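Local coordinates for protein WbmS, polysaccharide deacetylase involved in O-antigen biosynthesis (Bordetella bronchiseptica, PDB 3HFT) that probably removes acetyl groups from a sugar intermediate of O-antigen biosynthesis, using a bound zinc ion, at residues P76-E79 and N80-R83; F51-Q54 and D55-L59; V130-T133 and S134-N137; Y175-D179 and D180-L184. All blocks are in the same frame, centred on the assembly; numbering follows the deposited sequence.

Contact 1 (P76-E79 and N80-R83)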
loop_
_atom_site.group_PDB
_atom_site.type_symbol
_atom_site.label_atom_id
_atom_site.label_comp_id
_atom_site.label_asym_id
_atom_site.label_seq_id
_atom_site.Cartn_x
_atom_site.Cartn_y
_atom_site.Cartn_z
ATOM N N PRO A 76 3.562 -16.266 -26.673
ATOM C CA PRO A 76 3.138 -17.661 -26.604
ATOM C C PRO A 76 3.571 -18.390 -25.321
ATOM O O PRO A 76 2.983 -19.414 -24.977
ATOM C CB PRO A 76 3.766 -18.287 -27.855
ATOM C CG PRO A 76 4.792 -17.318 -28.312
ATOM C CD PRO A 76 4.377 -15.983 -27.863
ATOM N N LEU A 77 4.541 -17.842 -24.585
ATOM C CA LEU A 77 4.995 -18.470 -23.364
ATOM C C LEU A 77 3.946 -18.416 -22.253
ATOM O O LEU A 77 4.002 -19.206 -21.317
ATOM C CB LEU A 77 6.324 -17.860 -22.905
ATOM C CG LEU A 77 7.513 -18.068 -23.848
ATOM C CD1 LEU A 77 8.789 -17.480 -23.275
ATOM C CD2 LEU A 77 7.685 -19.506 -24.135
ATOM N N LEU A 78 2.974 -17.520 -22.360
ATOM C CA LEU A 78 1.878 -17.515 -21.400
ATOM C C LEU A 78 1.127 -18.849 -21.443
ATOM O O LEU A 78 0.617 -19.317 -20.430
ATOM C CB LEU A 78 0.915 -16.351 -21.655
ATOM C CG LEU A 78 1.478 -14.935 -21.509
ATOM C CD1 LEU A 78 0.335 -13.914 -21.477
ATOM C CD2 LEU A 78 2.370 -14.805 -20.272
ATOM N N GLU A 79 1.078 -19.473 -22.612
ATOM C CA GLU A 79 0.425 -20.776 -22.747
ATOM C C GLU A 79 1.181 -21.873 -21.970
ATOM O O GLU A 79 0.556 -22.770 -21.424
ATOM C CB GLU A 79 0.242 -21.129 -24.235
ATOM C CG GLU A 79 -0.692 -22.312 -24.508
ATOM C CD GLU A 79 -2.043 -22.220 -23.782
ATOM O OE1 GLU A 79 -2.616 -21.110 -23.690
ATOM O OE2 GLU A 79 -2.532 -23.269 -23.304
ATOM N N ASN A 80 2.510 -21.771 -21.880
ATOM C CA ASN A 80 3.300 -22.688 -21.042
ATOM C C ASN A 80 2.859 -22.579 -19.581
ATOM O O ASN A 80 2.697 -23.570 -18.883
ATOM C CB ASN A 80 4.808 -22.357 -21.056
ATOM C CG ASN A 80 5.437 -22.427 -22.435
ATOM O OD1 ASN A 80 4.752 -22.427 -23.442
ATOM N ND2 ASN A 80 6.768 -22.473 -22.477
ATOM N N ILE A 81 2.689 -21.345 -19.134
ATOM C CA ILE A 81 2.282 -21.045 -17.770
ATOM C C ILE A 81 0.858 -21.560 -17.525
ATOM O O ILE A 81 0.593 -22.229 -16.527
ATOM C CB ILE A 81 2.394 -19.526 -17.518
ATOM C CG1 ILE A 81 3.880 -19.107 -17.601
ATOM C CG2 ILE A 81 1.727 -19.140 -16.166
ATOM C CD1 ILE A 81 4.147 -17.611 -17.693
ATOM N N ARG A 82 -0.065 -21.269 -18.436
ATOM C CA ARG A 82 -1.428 -21.795 -18.295
ATOM C C ARG A 82 -1.443 -23.326 -18.175
ATOM O O ARG A 82 -2.095 -23.868 -17.292
ATOM C CB ARG A 82 -2.302 -21.394 -19.487
ATOM C CG ARG A 82 -2.690 -19.929 -19.526
ATOM C CD ARG A 82 -3.724 -19.652 -20.632
ATOM N NE ARG A 82 -3.679 -18.251 -21.081
ATOM C CZ ARG A 82 -2.947 -17.783 -22.101
ATOM N NH1 ARG A 82 -2.177 -18.586 -22.824
ATOM N NH2 ARG A 82 -2.983 -16.487 -22.405
ATOM N N ARG A 83 -0.749 -24.014 -19.081
ATOM C CA ARG A 83 -0.715 -25.487 -19.092
ATOM C C ARG A 83 -0.239 -26.125 -17.808
ATOM O O ARG A 83 -0.737 -27.175 -17.396
ATOM C CB ARG A 83 0.239 -26.010 -20.173
ATOM C CG ARG A 83 -0.338 -26.128 -21.521
ATOM C CD ARG A 83 0.559 -26.988 -22.386
ATOM N NE ARG A 83 1.921 -26.465 -22.447
ATOM C CZ ARG A 83 2.361 -25.604 -23.363
ATOM N NH1 ARG A 83 1.555 -25.150 -24.313
ATOM N NH2 ARG A 83 3.625 -25.186 -23.335
HETATM O O HOH W 1 -1.462 -25.537 -24.380
#

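Contact 2 (F51-Q54 and D55-L59)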
loop_
_atom_site.group_PDB
_atom_site.type_symbol
_atom_site.label_atom_id
_atom_site.label_comp_id
_atom_site.label_asym_id
_atom_site.label_seq_id
_atom_site.Cartn_x
_atom_site.Cartn_y
_atom_site.Cartn_z
ATOM N N PHE A 51 13.338 -15.314 -24.552
ATOM C CA PHE A 51 14.430 -16.202 -24.119
ATOM C C PHE A 51 14.705 -16.010 -22.626
ATOM O O PHE A 51 15.030 -16.959 -21.906
ATOM C CB PHE A 51 15.711 -16.025 -24.968
ATOM C CG PHE A 51 16.471 -14.754 -24.703
ATOM C CD1 PHE A 51 16.151 -13.584 -25.377
ATOM C CD2 PHE A 51 17.576 -14.752 -23.858
ATOM C CE1 PHE A 51 16.856 -12.413 -25.153
ATOM C CE2 PHE A 51 18.305 -13.593 -23.642
ATOM C CZ PHE A 51 17.943 -12.417 -24.279
ATOM N N VAL A 52 14.531 -14.781 -22.156
ATOM C CA VAL A 52 14.686 -14.460 -20.740
ATOM C C VAL A 52 13.556 -15.094 -19.920
ATOM O O VAL A 52 13.812 -15.714 -18.898
ATOM C CB VAL A 52 14.748 -12.935 -20.524
ATOM C CG1 VAL A 52 14.678 -12.561 -19.015
ATOM C CG2 VAL A 52 16.004 -12.358 -21.188
ATOM N N LEU A 53 12.309 -14.946 -20.368
ATOM C CA LEU A 53 11.178 -15.532 -19.635
ATOM C C LEU A 53 11.303 -17.051 -19.651
ATOM O O LEU A 53 11.112 -17.701 -18.622
ATOM C CB LEU A 53 9.834 -15.068 -20.233
ATOM C CG LEU A 53 8.566 -15.687 -19.636
ATOM C CD1 LEU A 53 8.502 -15.503 -18.122
ATOM C CD2 LEU A 53 7.345 -15.073 -20.305
ATOM N N GLN A 54 11.685 -17.617 -20.798
ATOM C CA GLN A 54 11.844 -19.071 -20.881
ATOM C C GLN A 54 12.854 -19.613 -19.882
ATOM O O GLN A 54 12.663 -20.679 -19.312
ATOM C CB GLN A 54 12.248 -19.532 -22.273
ATOM C CG GLN A 54 12.218 -21.081 -22.388
ATOM C CD GLN A 54 10.812 -21.639 -22.264
ATOM O OE1 GLN A 54 9.946 -21.259 -23.036
ATOM N NE2 GLN A 54 10.574 -22.520 -21.292
ATOM N N ASP A 55 13.936 -18.883 -19.660
ATOM C CA ASP A 55 14.962 -19.319 -18.723
ATOM C C ASP A 55 14.418 -19.370 -17.315
ATOM O O ASP A 55 14.704 -20.308 -16.557
ATOM C CB ASP A 55 16.161 -18.364 -18.783
ATOM C CG ASP A 55 17.133 -18.560 -17.607
ATOM O OD1 ASP A 55 17.937 -19.500 -17.656
ATOM O OD2 ASP A 55 17.085 -17.787 -16.640
ATOM N N THR A 56 13.623 -18.360 -16.944
ATOM C CA THR A 56 13.017 -18.363 -15.620
ATOM C C THR A 56 12.019 -19.510 -15.484
ATOM O O THR A 56 12.046 -20.215 -14.495
ATOM C CB THR A 56 12.371 -17.022 -15.267
ATOM O OG1 THR A 56 13.341 -15.973 -15.345
ATOM C CG2 THR A 56 11.860 -17.063 -13.829
ATOM N N ILE A 57 11.122 -19.679 -16.453
ATOM C CA ILE A 57 10.194 -20.833 -16.474
ATOM C C ILE A 57 10.947 -22.166 -16.313
ATOM O O ILE A 57 10.567 -23.017 -15.504
ATOM C CB ILE A 57 9.346 -20.860 -17.784
ATOM C CG1 ILE A 57 8.324 -19.714 -17.801
ATOM C CG2 ILE A 57 8.565 -22.177 -17.921
ATOM C CD1 ILE A 57 7.673 -19.484 -19.146
ATOM N N ASP A 58 12.017 -22.348 -17.076
ATOM C CA ASP A 58 12.794 -23.594 -16.990
ATOM C C ASP A 58 13.367 -23.856 -15.596
ATOM O O ASP A 58 13.330 -24.972 -15.093
ATOM C CB ASP A 58 13.914 -23.587 -18.014
ATOM C CG ASP A 58 13.404 -23.679 -19.444
ATOM O OD1 ASP A 58 12.244 -24.111 -19.665
ATOM O OD2 ASP A 58 14.183 -23.297 -20.337
ATOM N N LEU A 59 13.833 -22.803 -14.946
ATOM C CA LEU A 59 14.397 -22.896 -13.618
ATOM C C LEU A 59 13.350 -23.337 -12.586
ATOM O O LEU A 59 13.587 -24.260 -11.785
ATOM C CB LEU A 59 15.005 -21.534 -13.273
ATOM C CG LEU A 59 16.258 -21.473 -12.428
ATOM C CD1 LEU A 59 17.336 -22.351 -13.025
ATOM C CD2 LEU A 59 16.751 -20.022 -12.303
HETATM O O HOH W 2 15.492 -15.893 -16.425
#

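Contact 3 (V130-T133 and S134-N137)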
loop_
_atom_site.group_PDB
_atom_site.type_symbol
_atom_site.label_atom_id
_atom_site.label_comp_id
_atom_site.label_asym_id
_atom_site.label_seq_id
_atom_site.Cartn_x
_atom_site.Cartn_y
_atom_site.Cartn_z
ATOM N N VAL A 130 1.276 0.640 -8.567
ATOM C CA VAL A 130 0.281 1.683 -8.679
ATOM C C VAL A 130 -1.044 1.148 -8.125
ATOM O O VAL A 130 -1.576 0.129 -8.591
ATOM C CB VAL A 130 0.075 2.190 -10.143
ATOM C CG1 VAL A 130 -1.007 3.311 -10.144
ATOM C CG2 VAL A 130 1.378 2.676 -10.809
ATOM N N GLN A 131 -1.600 1.839 -7.136
ATOM C CA GLN A 131 -2.828 1.389 -6.477
ATOM C C GLN A 131 -3.566 2.596 -5.921
ATOM O O GLN A 131 -2.985 3.693 -5.799
ATOM C CB GLN A 131 -2.480 0.397 -5.371
ATOM C CG GLN A 131 -1.513 0.956 -4.351
ATOM C CD GLN A 131 -0.808 -0.123 -3.551
ATOM O OE1 GLN A 131 -1.376 -0.670 -2.602
ATOM N NE2 GLN A 131 0.454 -0.418 -3.923
ATOM N N ALA A 132 -4.865 2.394 -5.657
ATOM C CA ALA A 132 -5.746 3.416 -5.146
ATOM C C ALA A 132 -7.038 2.684 -4.778
ATOM O O ALA A 132 -7.325 1.593 -5.287
ATOM C CB ALA A 132 -6.071 4.481 -6.270
ATOM N N THR A 133 -7.841 3.305 -3.940
ATOM C CA THR A 133 -9.141 2.744 -3.639
ATOM C C THR A 133 -9.960 2.471 -4.905
ATOM O O THR A 133 -10.591 1.413 -5.000
ATOM C CB THR A 133 -9.875 3.610 -2.634
ATOM O OG1 THR A 133 -9.125 3.583 -1.391
ATOM C CG2 THR A 133 -11.328 3.088 -2.392
ATOM N N SER A 134 -9.996 3.395 -5.874
ATOM C CA SER A 134 -10.813 3.154 -7.065
ATOM C C SER A 134 -10.215 2.029 -7.913
ATOM O O SER A 134 -10.943 1.250 -8.528
ATOM C CB SER A 134 -10.924 4.410 -7.910
ATOM O OG SER A 134 -9.643 4.754 -8.372
ATOM N N ILE A 135 -8.892 1.933 -7.930
ATOM C CA ILE A 135 -8.218 0.859 -8.671
ATOM C C ILE A 135 -8.637 -0.499 -8.083
ATOM O O ILE A 135 -9.055 -1.391 -8.823
ATOM C CB ILE A 135 -6.689 1.032 -8.703
ATOM C CG1 ILE A 135 -6.322 2.272 -9.540
ATOM C CG2 ILE A 135 -6.014 -0.221 -9.268
ATOM C CD1 ILE A 135 -4.823 2.614 -9.540
ATOM N N LEU A 136 -8.551 -0.649 -6.763
ATOM C CA LEU A 136 -8.982 -1.899 -6.118
ATOM C C LEU A 136 -10.477 -2.145 -6.355
ATOM O O LEU A 136 -10.867 -3.275 -6.560
ATOM C CB LEU A 136 -8.670 -1.919 -4.635
ATOM C CG LEU A 136 -7.306 -2.541 -4.275
ATOM C CD1 LEU A 136 -6.166 -1.850 -5.004
ATOM C CD2 LEU A 136 -7.112 -2.526 -2.774
ATOM N N ASN A 137 -11.294 -1.099 -6.361
ATOM C CA ASN A 137 -12.738 -1.262 -6.666
ATOM C C ASN A 137 -12.910 -1.840 -8.069
ATOM O O ASN A 137 -13.716 -2.752 -8.297
ATOM C CB ASN A 137 -13.487 0.088 -6.575
ATOM C CG ASN A 137 -13.716 0.557 -5.139
ATOM O OD1 ASN A 137 -13.516 -0.185 -4.187
ATOM N ND2 ASN A 137 -14.151 1.803 -4.986
HETATM O O HOH W 3 -11.326 -0.335 -2.807
#

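Contact 4 (Y175-D179 and D180-L184). With EDO (1,2-ethanediol), chain D.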
loop_
_atom_site.group_PDB
_atom_site.type_symbol
_atom_site.label_atom_id
_atom_site.label_comp_id
_atom_site.label_asym_id
_atom_site.label_seq_id
_atom_site.Cartn_x
_atom_site.Cartn_y
_atom_site.Cartn_z
ATOM N N TYR A 175 3.618 -8.643 0.422
ATOM C CA TYR A 175 4.833 -9.371 0.102
ATOM C C TYR A 175 6.033 -8.700 0.702
ATOM O O TYR A 175 5.993 -7.509 1.033
ATOM C CB TYR A 175 4.992 -9.616 -1.393
ATOM C CG TYR A 175 5.340 -8.473 -2.314
ATOM C CD1 TYR A 175 4.373 -7.571 -2.750
ATOM C CD2 TYR A 175 6.593 -8.375 -2.841
ATOM C CE1 TYR A 175 4.675 -6.575 -3.653
ATOM C CE2 TYR A 175 6.906 -7.397 -3.777
ATOM C CZ TYR A 175 5.944 -6.501 -4.179
ATOM O OH TYR A 175 6.236 -5.554 -5.141
ATOM N N LEU A 176 7.056 -9.514 0.967
ATOM C CA LEU A 176 8.127 -9.088 1.864
ATOM C C LEU A 176 9.564 -9.040 1.304
ATOM O O LEU A 176 10.492 -8.601 1.985
ATOM C CB LEU A 176 8.083 -9.972 3.131
ATOM C CG LEU A 176 8.112 -11.515 3.058
ATOM C CD1 LEU A 176 9.298 -12.080 2.244
ATOM C CD2 LEU A 176 8.055 -12.122 4.485
ATOM N N TRP A 177 9.729 -9.458 0.060
ATOM C CA TRP A 177 11.036 -9.488 -0.592
ATOM C C TRP A 177 10.865 -9.357 -2.098
ATOM O O TRP A 177 9.905 -9.907 -2.683
ATOM C CB TRP A 177 11.773 -10.785 -0.237
ATOM C CG TRP A 177 13.261 -10.775 -0.602
ATOM C CD1 TRP A 177 14.306 -10.572 0.254
ATOM C CD2 TRP A 177 13.847 -11.101 -1.873
ATOM N NE1 TRP A 177 15.503 -10.674 -0.419
ATOM C CE2 TRP A 177 15.250 -10.999 -1.724
ATOM C CE3 TRP A 177 13.326 -11.382 -3.140
ATOM C CZ2 TRP A 177 16.147 -11.217 -2.793
ATOM C CZ3 TRP A 177 14.214 -11.607 -4.196
ATOM C CH2 TRP A 177 15.603 -11.504 -4.014
ATOM N N GLU A 178 11.769 -8.593 -2.721
ATOM C CA GLU A 178 11.770 -8.375 -4.173
ATOM C C GLU A 178 13.226 -8.166 -4.591
ATOM O O GLU A 178 14.025 -7.528 -3.864
ATOM C CB GLU A 178 10.872 -7.203 -4.565
ATOM C CG GLU A 178 10.861 -6.845 -6.049
ATOM C CD GLU A 178 9.905 -5.725 -6.378
ATOM O OE1 GLU A 178 8.835 -5.633 -5.716
ATOM O OE2 GLU A 178 10.223 -4.928 -7.297
ATOM N N ASP A 179 13.573 -8.714 -5.741
ATOM C CA ASP A 179 14.971 -8.687 -6.203
ATOM C C ASP A 179 15.542 -7.303 -6.391
ATOM O O ASP A 179 16.633 -7.001 -5.846
ATOM C CB ASP A 179 15.258 -9.636 -7.409
ATOM C CG ASP A 179 14.312 -9.451 -8.600
ATOM O OD1 ASP A 179 13.597 -8.449 -8.668
ATOM O OD2 ASP A 179 14.303 -10.339 -9.489
ATOM N N ASP A 180 14.878 -6.452 -7.159
ATOM C CA ASP A 180 15.394 -5.101 -7.349
ATOM C C ASP A 180 15.339 -4.279 -6.059
ATOM O O ASP A 180 16.250 -3.488 -5.780
ATOM C CB ASP A 180 14.755 -4.380 -8.547
ATOM C CG ASP A 180 13.252 -4.370 -8.519
ATOM O OD1 ASP A 180 12.625 -4.987 -7.642
ATOM O OD2 ASP A 180 12.677 -3.774 -9.441
ATOM N N VAL A 181 14.334 -4.532 -5.222
ATOM C CA VAL A 181 14.247 -3.885 -3.896
ATOM C C VAL A 181 15.381 -4.323 -2.957
ATOM O O VAL A 181 15.893 -3.520 -2.155
ATOM C CB VAL A 181 12.845 -4.100 -3.265
ATOM C CG1 VAL A 181 12.782 -3.541 -1.859
ATOM C CG2 VAL A 181 11.798 -3.411 -4.140
ATOM N N ALA A 182 15.815 -5.577 -3.093
ATOM C CA ALA A 182 16.917 -6.080 -2.307
ATOM C C ALA A 182 18.168 -5.286 -2.672
ATOM O O ALA A 182 18.986 -4.937 -1.801
ATOM C CB ALA A 182 17.119 -7.555 -2.569
ATOM N N CYS A 183 18.341 -5.010 -3.957
ATOM C CA CYS A 183 19.467 -4.154 -4.367
ATOM C C CYS A 183 19.348 -2.768 -3.722
ATOM O O CYS A 183 20.291 -2.261 -3.144
ATOM C CB CYS A 183 19.541 -4.021 -5.885
ATOM S SG CYS A 183 19.789 -5.600 -6.758
ATOM N N LEU A 184 18.181 -2.154 -3.790
ATOM C CA LEU A 184 18.023 -0.794 -3.244
ATOM C C LEU A 184 18.228 -0.727 -1.727
ATOM O O LEU A 184 18.774 0.243 -1.223
ATOM C CB LEU A 184 16.647 -0.247 -3.597
ATOM C CG LEU A 184 16.412 -0.022 -5.092
ATOM C CD1 LEU A 184 14.913 -0.002 -5.385
ATOM C CD2 LEU A 184 17.114 1.226 -5.553
HETATM C C1 EDO D . 13.486 -3.517 -12.946
HETATM O O1 EDO D . 14.272 -3.754 -11.776
HETATM C C2 EDO D . 12.860 -4.831 -13.423
HETATM O O2 EDO D . 11.677 -4.584 -14.204
#

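Contact 1 (P76-E79 and N80-R83)
Glu79 and Arg82, three residues apart on one helix, form the salt bridge of this contact. Glu79 OE1 lies 2.7 Å from Arg82 NH1, and the guanidinium reaches it on the anti side of the carboxylate, 31° out of its plane, a tilted bond rather than a flat two-pronged pairing. The bend of Glu79 at chi2 (50°) folds the carboxylate back across the extended Arg82 chain, which it crosses at about a right angle. Arg82 NH2 has a second partner, the carbonyl of Leu117, and this ties the helix surface to a later part of the chain.

The weaker polar links belong to Arg83. Its guanidinium lies flat over Glu79 O, which sits 3.8 Å from the plane and over its centre. Its chain bends at chi3 (-57°), and NH2 makes a weak hydrogen bond to Asn80 OD1 at 3.0 Å. Water 1 links Glu79 to Arg83 indirectly, donating to Glu79 OE2 at 2.7 Å and accepting from Arg83 NH1 at 3.0 Å.

Side-chain packing joins Leu78 to Ile81, CD2 to CD1 4.2 Å, both side chains being buried against Leu89 of strand 87-91. Leu78 CB also covers one face of the Arg82 guanidinium. Leu77 and Asn80 lie alongside each other, a methyl against an amide, CD2 to ND2 3.5 Å.

Backbone bonds from Arg82 N to Leu78 O and from Arg83 N to Glu79 O confirm alpha-helical geometry. This amphipathic helix is the crossover of the beta-alpha-beta unit formed by strand 67-71, helix 77-83 and strand 87-91.

Contact 2 (F51-Q54 and D55-L59)
Gln54 carries the polar half of this contact by reaching one helical turn ahead to Asp58. Its NE2 donates to Asp58 OD1 over 2.8 Å. The acceptor lies in the Gln54 amide plane, yet the amide N comes from above the carboxylate, 44° out of that plane. CG stands anti to the backbone N (chi1 -172°) and the chain then turns at chi2 (66°), which lays the amide along the helix surface. The Gln54 CG carbon packs 3.6 Å from Asp58 OD2.

Ile57 supplies the apolar half. Its CD1 touches Leu53 CG at 3.9 Å, while CG1 rests 3.5 Å from Leu53 O; beyond them Trp69 of strand 67-71 packs on both residues. The Ile57 CG2 branch also comes within 3.9 Å of Gln54 NE2, joining the two halves.

Asp55 makes its contact through CB, 3.5 Å from Val52 O, and through its backbone N, which bonds to Phe51 O. Its carboxylate leads away from the first turn to a salt bridge with Arg246.

Leu53 and Ile57 thus give an apolar side turned to the sheet, and Asp55 turns to Arg246; the neutral Gln54 amide, beside helix 77-83, grips Asp58, whose carboxylate, probably charged, would gain from that N-H.

Contact 3 (V130-T133 and S134-N137)
Val130 opens the contact with its CG1 branch, which stands anti to the backbone N (chi1 -180°) and so meets Ile135 CD1 at 3.9 Å, the two side chains crossing at a slant. Its carbonyl is held by Ser126 OG.

Gln131 offers mainly its backbone: the same Ile135 CD1 lies 3.8 Å from Gln131 C. The amide end points elsewhere, NE2 bonding to the carbonyls of Leu129 and Asn149 and OE1 to Arg172, so both of its polar atoms are satisfied away from the helix.

Ala132 occupies the N-cap position. Having no side-chain acceptor, it begins the helix through its carbonyl, which takes Leu136 N at 3.0 Å with an almost straight N-H...O angle of 173°. Its CB lies 4.0 Å from Ile135 CG1.

Thr133 O accepts Asn137 N at 2.9 Å. Water 3 donates to that same oxygen at 2.9 Å and to Asn137 OD1 at 2.6 Å, bridging the backbone to the side chain; OD1 is also bonded to Thr167. Asn137 ND2 runs alongside Thr133 CG2, 4.0 Å away.

The turn leads from the loop after strand 123-124 into helix 133-141. Val130 packs on helix 96-100, while Gln131 and Thr133 bond through their backbones to the second subunit, placing this turn in the dimer interface.

Contact 4 (Y175-D179 and D180-L184)
Glu178 and Val181 form the compact core of this turn, where a short strand passes into a helix. Val181 CG2 sits 3.7 Å from Glu178 CD, the two side chains crossing at about a right angle. Glu178 is the N-cap residue, and its carbonyl accepts Ala182 N at 2.8 Å. With CG anti to the backbone N and the chain extended beyond it (chi2 177°), its OE1 reaches Tyr175 OH, which donates over 2.7 Å and approaches nearly in line with the C-O bond. Glu178 OE2 lies 2.4 Å from Asp180 OD1, the carboxylate planes 31° apart; oxygens so close probably share a proton. Ala182 CB approaches Trp177 CZ2 obliquely, at 3.8 Å. The NE1 of the same indole donates to Tyr195 OH, and the ring stacks on Phe248. Buried Asp179 takes a weak hydrogen bond from Asp180 N on OD1, whose main partner is His208.

The looser side holds the partly exposed Asp180 and Cys183, whose SG lies 3.6 Å from Asp179 O. The O1 hydroxyl of a 1,2-ethanediol, probably from the crystallisation liquor, donates to Asp180 OD2 at 2.8 Å; the diol also bonds to the zinc ligand Asp46 and to His211, which places this edge beside the metal site.

The short, weakly bonded strand 177-178 is one edge of the parallel sheet, next to strand 203-207, and helix 179-185 packs against helices 209-214 and 219-224.

How the contacts relate
All four contacts are local turns set in series along the chain, so none nests in or crosses another and none closes a long loop. Contact 2 comes first, in the helix after strand 39-44, and contact 1 follows in the next crossover helix. These two touch directly: Gln54 OE1 lies 3.4 Å from Asn80 ND2, and Ile57 CD1 is 4.1 Å from Ile81 CG1, which joins consecutive beta-alpha-beta units. Contact 3 starts a helix beyond strand 123-124, its centre about 28 Å from that of contact 1. Contact 4 starts a helix from strand 177-178, at the edge of the parallel sheet away from strand 87-91, with nearest atoms about 7 Å from contact 3; both reach the second subunit.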